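PDB 1Q6W: monoamine oxidase regulatory protein, putative, which is of unsettled function, but has the hot dog fold of the MaoC-like family and so probably acts on thioester substrates as a dehydratase or hydratase. Local coordinates for residues 118-123 / 131-136. Sequence-based numbering, arbitrary orientation.
Sequences EVVEKQ and VVTYKL
The carbonyl oxygen of Thr133 receives two backbone N-H groups from the facing strand, and this shared acceptor is the signature of a classic beta bulge. Val120 N gives the firmer bond, at 2.9 Å from Thr133 O and nearly straight (170° at the hydrogen), whereas Glu121 N adds a weak second one. Thr133 N returns a bond to Glu121 O, its donor lying above the carbonyl plane. The extra residue shifts the register by one: before the bulge Glu118 and Lys135 form an antiparallel hydrogen-bonded pair, and beyond it Gln123 and Val131 form another, with Gln123 N 2.9 Å from Val131 O.

Val119 splits its two methyls between neighbours on the other strand. CG1, anti to the backbone N (chi1 179°), meets Val132 CG1 at 3.8 Å, while CG2 approaches Tyr134 CE2 obliquely at 3.6 Å. An alanine here would probably leave a gap beside the Tyr134 ring and take from Val132 CG1 one of its apolar partners. On the same face, Tyr134 also meets the ring of Tyr151, their planes about 10° apart.

At the bulge itself, Val120 CG1 reaches Lys135 CB at 3.6 Å, and its CG2 lies 3.7 Å from Thr133 CG2. Glu121 and Thr133 run side by side, CB to CB at 3.7 Å. The amino group of Lys135 leads away to a salt bridge with Glu137, and that of Lys122 bonds to the carbonyl oxygens of Phe15 and Ile18.

Strands 112-126 and 129-139 thus build a bulged antiparallel beta hairpin within the sheet of the hot dog fold, whose long helix 68-84 packs against Leu136.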
ATOM      1  N   GLU A 118       1.603   8.132 -14.851  1.00 43.14           N
ATOM      2  CA  GLU A 118       1.155   8.490 -16.188  1.00 44.04           C
ATOM      3  C   GLU A 118      -0.282   8.036 -16.403  1.00 42.30           C
ATOM      4  O   GLU A 118      -0.645   6.926 -16.028  1.00 42.14           O
ATOM      5  CB  GLU A 118       2.068   7.852 -17.230  1.00 65.50           C
ATOM      6  CG  GLU A 118       1.703   8.182 -18.645  1.00 74.12           C
ATOM      7  CD  GLU A 118       2.610   7.499 -19.638  1.00 80.58           C
ATOM      8  OE1 GLU A 118       2.416   7.709 -20.861  1.00 84.96           O
ATOM      9  OE2 GLU A 118       3.518   6.755 -19.193  1.00 85.89           O
ATOM     10  N   VAL A 119      -1.108   8.901 -16.985  1.00 28.86           N
ATOM     11  CA  VAL A 119      -2.490   8.529 -17.236  1.00 27.35           C
ATOM     12  C   VAL A 119      -2.512   7.530 -18.378  1.00 28.58           C
ATOM     13  O   VAL A 119      -2.024   7.820 -19.479  1.00 30.87           O
ATOM     14  CB  VAL A 119      -3.350   9.741 -17.634  1.00 28.08           C
ATOM     15  CG1 VAL A 119      -4.794   9.281 -17.919  1.00 22.88           C
ATOM     16  CG2 VAL A 119      -3.293  10.802 -16.529  1.00 24.20           C
ATOM     17  N   VAL A 120      -3.081   6.356 -18.121  1.00 37.33           N
ATOM     18  CA  VAL A 120      -3.133   5.321 -19.138  1.00 37.42           C
ATOM     19  C   VAL A 120      -4.536   4.893 -19.531  1.00 42.49           C
ATOM     20  O   VAL A 120      -4.718   4.219 -20.534  1.00 43.42           O
ATOM     21  CB  VAL A 120      -2.346   4.076 -18.694  1.00 24.81           C
ATOM     22  CG1 VAL A 120      -0.888   4.449 -18.467  1.00 19.95           C
ATOM     23  CG2 VAL A 120      -2.987   3.460 -17.445  1.00 18.08           C
ATOM     24  N   GLU A 121      -5.531   5.290 -18.759  1.00 39.41           N
ATOM     25  CA  GLU A 121      -6.897   4.895 -19.069  1.00 43.89           C
ATOM     26  C   GLU A 121      -7.963   5.802 -18.458  1.00 45.60           C
ATOM     27  O   GLU A 121      -7.765   6.426 -17.407  1.00 44.78           O
ATOM     28  CB  GLU A 121      -7.111   3.458 -18.609  1.00 83.31           C
ATOM     29  CG  GLU A 121      -8.509   2.921 -18.822  1.00 91.70           C
ATOM     30  CD  GLU A 121      -8.642   1.465 -18.394  1.00 97.12           C
ATOM     31  OE1 GLU A 121      -9.770   0.928 -18.452  1.00101.03           O
ATOM     32  OE2 GLU A 121      -7.619   0.856 -18.001  1.00101.07           O
ATOM     33  N   LYS A 122      -9.100   5.870 -19.138  1.00 55.34           N
ATOM     34  CA  LYS A 122     -10.230   6.671 -18.688  1.00 59.71           C
ATOM     35  C   LYS A 122     -11.481   5.906 -19.027  1.00 63.52           C
ATOM     36  O   LYS A 122     -11.631   5.394 -20.128  1.00 66.22           O
ATOM     37  CB  LYS A 122     -10.263   8.024 -19.388  1.00 51.82           C
ATOM     38  CG  LYS A 122      -9.042   8.881 -19.139  1.00 46.46           C
ATOM     39  CD  LYS A 122      -9.206  10.247 -19.751  1.00 40.35           C
ATOM     40  CE  LYS A 122     -10.445  10.937 -19.209  1.00 39.17           C
ATOM     41  NZ  LYS A 122     -10.600  12.299 -19.782  1.00 37.46           N
ATOM     42  N   GLN A 123     -12.388   5.851 -18.074  1.00 55.74           N
ATOM     43  CA  GLN A 123     -13.621   5.116 -18.239  1.00 62.15           C
ATOM     44  C   GLN A 123     -14.750   5.985 -17.699  1.00 65.31           C
ATOM     45  O   GLN A 123     -14.576   6.666 -16.684  1.00 63.43           O
ATOM     46  CB  GLN A 123     -13.510   3.841 -17.415  1.00 85.41           C
ATOM     47  CG  GLN A 123     -14.322   2.665 -17.853  1.00 92.10           C
ATOM     48  CD  GLN A 123     -14.145   1.496 -16.892  1.00 94.73           C
ATOM     49  OE1 GLN A 123     -13.039   1.256 -16.386  1.00 98.69           O
ATOM     50  NE2 GLN A 123     -15.231   0.760 -16.638  1.00 97.86           N
ATOM     51  N   VAL A 131     -13.681   7.228 -14.055  1.00 58.49           N
ATOM     52  CA  VAL A 131     -12.481   6.753 -13.384  1.00 56.73           C
ATOM     53  C   VAL A 131     -11.256   6.903 -14.278  1.00 53.29           C
ATOM     54  O   VAL A 131     -11.293   6.601 -15.473  1.00 52.06           O
ATOM     55  CB  VAL A 131     -12.599   5.274 -12.943  1.00 63.20           C
ATOM     56  CG1 VAL A 131     -13.761   5.106 -11.990  1.00 63.52           C
ATOM     57  CG2 VAL A 131     -12.777   4.390 -14.142  1.00 63.99           C
ATOM     58  N   VAL A 132     -10.174   7.395 -13.689  1.00 39.75           N
ATOM     59  CA  VAL A 132      -8.926   7.580 -14.405  1.00 36.43           C
ATOM     60  C   VAL A 132      -7.940   6.571 -13.852  1.00 34.15           C
ATOM     61  O   VAL A 132      -7.856   6.376 -12.638  1.00 34.18           O
ATOM     62  CB  VAL A 132      -8.384   9.012 -14.196  1.00 27.53           C
ATOM     63  CG1 VAL A 132      -7.041   9.189 -14.912  1.00 27.66           C
ATOM     64  CG2 VAL A 132      -9.415  10.021 -14.702  1.00 28.76           C
ATOM     65  N   THR A 133      -7.213   5.911 -14.741  1.00 37.69           N
ATOM     66  CA  THR A 133      -6.222   4.935 -14.312  1.00 39.45           C
ATOM     67  C   THR A 133      -4.803   5.434 -14.585  1.00 38.34           C
ATOM     68  O   THR A 133      -4.503   5.916 -15.681  1.00 36.74           O
ATOM     69  CB  THR A 133      -6.428   3.591 -15.021  1.00 38.81           C
ATOM     70  OG1 THR A 133      -7.689   3.049 -14.619  1.00 38.31           O
ATOM     71  CG2 THR A 133      -5.291   2.607 -14.666  1.00 37.31           C
ATOM     72  N   TYR A 134      -3.935   5.304 -13.588  1.00 36.44           N
ATOM     73  CA  TYR A 134      -2.563   5.767 -13.715  1.00 37.08           C
ATOM     74  C   TYR A 134      -1.575   4.632 -13.641  1.00 38.53           C
ATOM     75  O   TYR A 134      -1.808   3.636 -12.961  1.00 38.81           O
ATOM     76  CB  TYR A 134      -2.227   6.772 -12.602  1.00 31.07           C
ATOM     77  CG  TYR A 134      -3.131   7.978 -12.547  1.00 32.48           C
ATOM     78  CD1 TYR A 134      -4.420   7.892 -12.011  1.00 32.85           C
ATOM     79  CD2 TYR A 134      -2.696   9.222 -13.025  1.00 32.41           C
ATOM     80  CE1 TYR A 134      -5.253   9.023 -11.955  1.00 34.35           C
ATOM     81  CE2 TYR A 134      -3.509  10.343 -12.976  1.00 31.54           C
ATOM     82  CZ  TYR A 134      -4.783  10.245 -12.442  1.00 33.72           C
ATOM     83  OH  TYR A 134      -5.581  11.379 -12.399  1.00 33.35           O
ATOM     84  N   LYS A 135      -0.463   4.790 -14.338  1.00 32.99           N
ATOM     85  CA  LYS A 135       0.592   3.797 -14.298  1.00 36.11           C
ATOM     86  C   LYS A 135       1.670   4.415 -13.419  1.00 37.42           C
ATOM     87  O   LYS A 135       2.167   5.501 -13.709  1.00 35.76           O
ATOM     88  CB  LYS A 135       1.153   3.529 -15.694  1.00 54.20           C
ATOM     89  CG  LYS A 135       2.150   2.393 -15.731  1.00 59.90           C
ATOM     90  CD  LYS A 135       2.692   2.181 -17.140  1.00 69.43           C
ATOM     91  CE  LYS A 135       3.499   0.884 -17.250  1.00 76.94           C
ATOM     92  NZ  LYS A 135       4.677   0.849 -16.331  1.00 84.70           N
ATOM     93  N   LEU A 136       2.014   3.741 -12.329  1.00 30.70           N
ATOM     94  CA  LEU A 136       3.026   4.244 -11.426  1.00 29.05           C
ATOM     95  C   LEU A 136       4.364   3.561 -11.661  1.00 28.08           C
ATOM     96  O   LEU A 136       4.436   2.338 -11.825  1.00 27.92           O
ATOM     97  CB  LEU A 136       2.589   4.021  -9.979  1.00 42.50           C
ATOM     98  CG  LEU A 136       3.567   4.477  -8.898  1.00 44.11           C
ATOM     99  CD1 LEU A 136       3.774   5.976  -9.001  1.00 44.01           C
ATOM    100  CD2 LEU A 136       3.018   4.132  -7.536  1.00 44.65           C
TER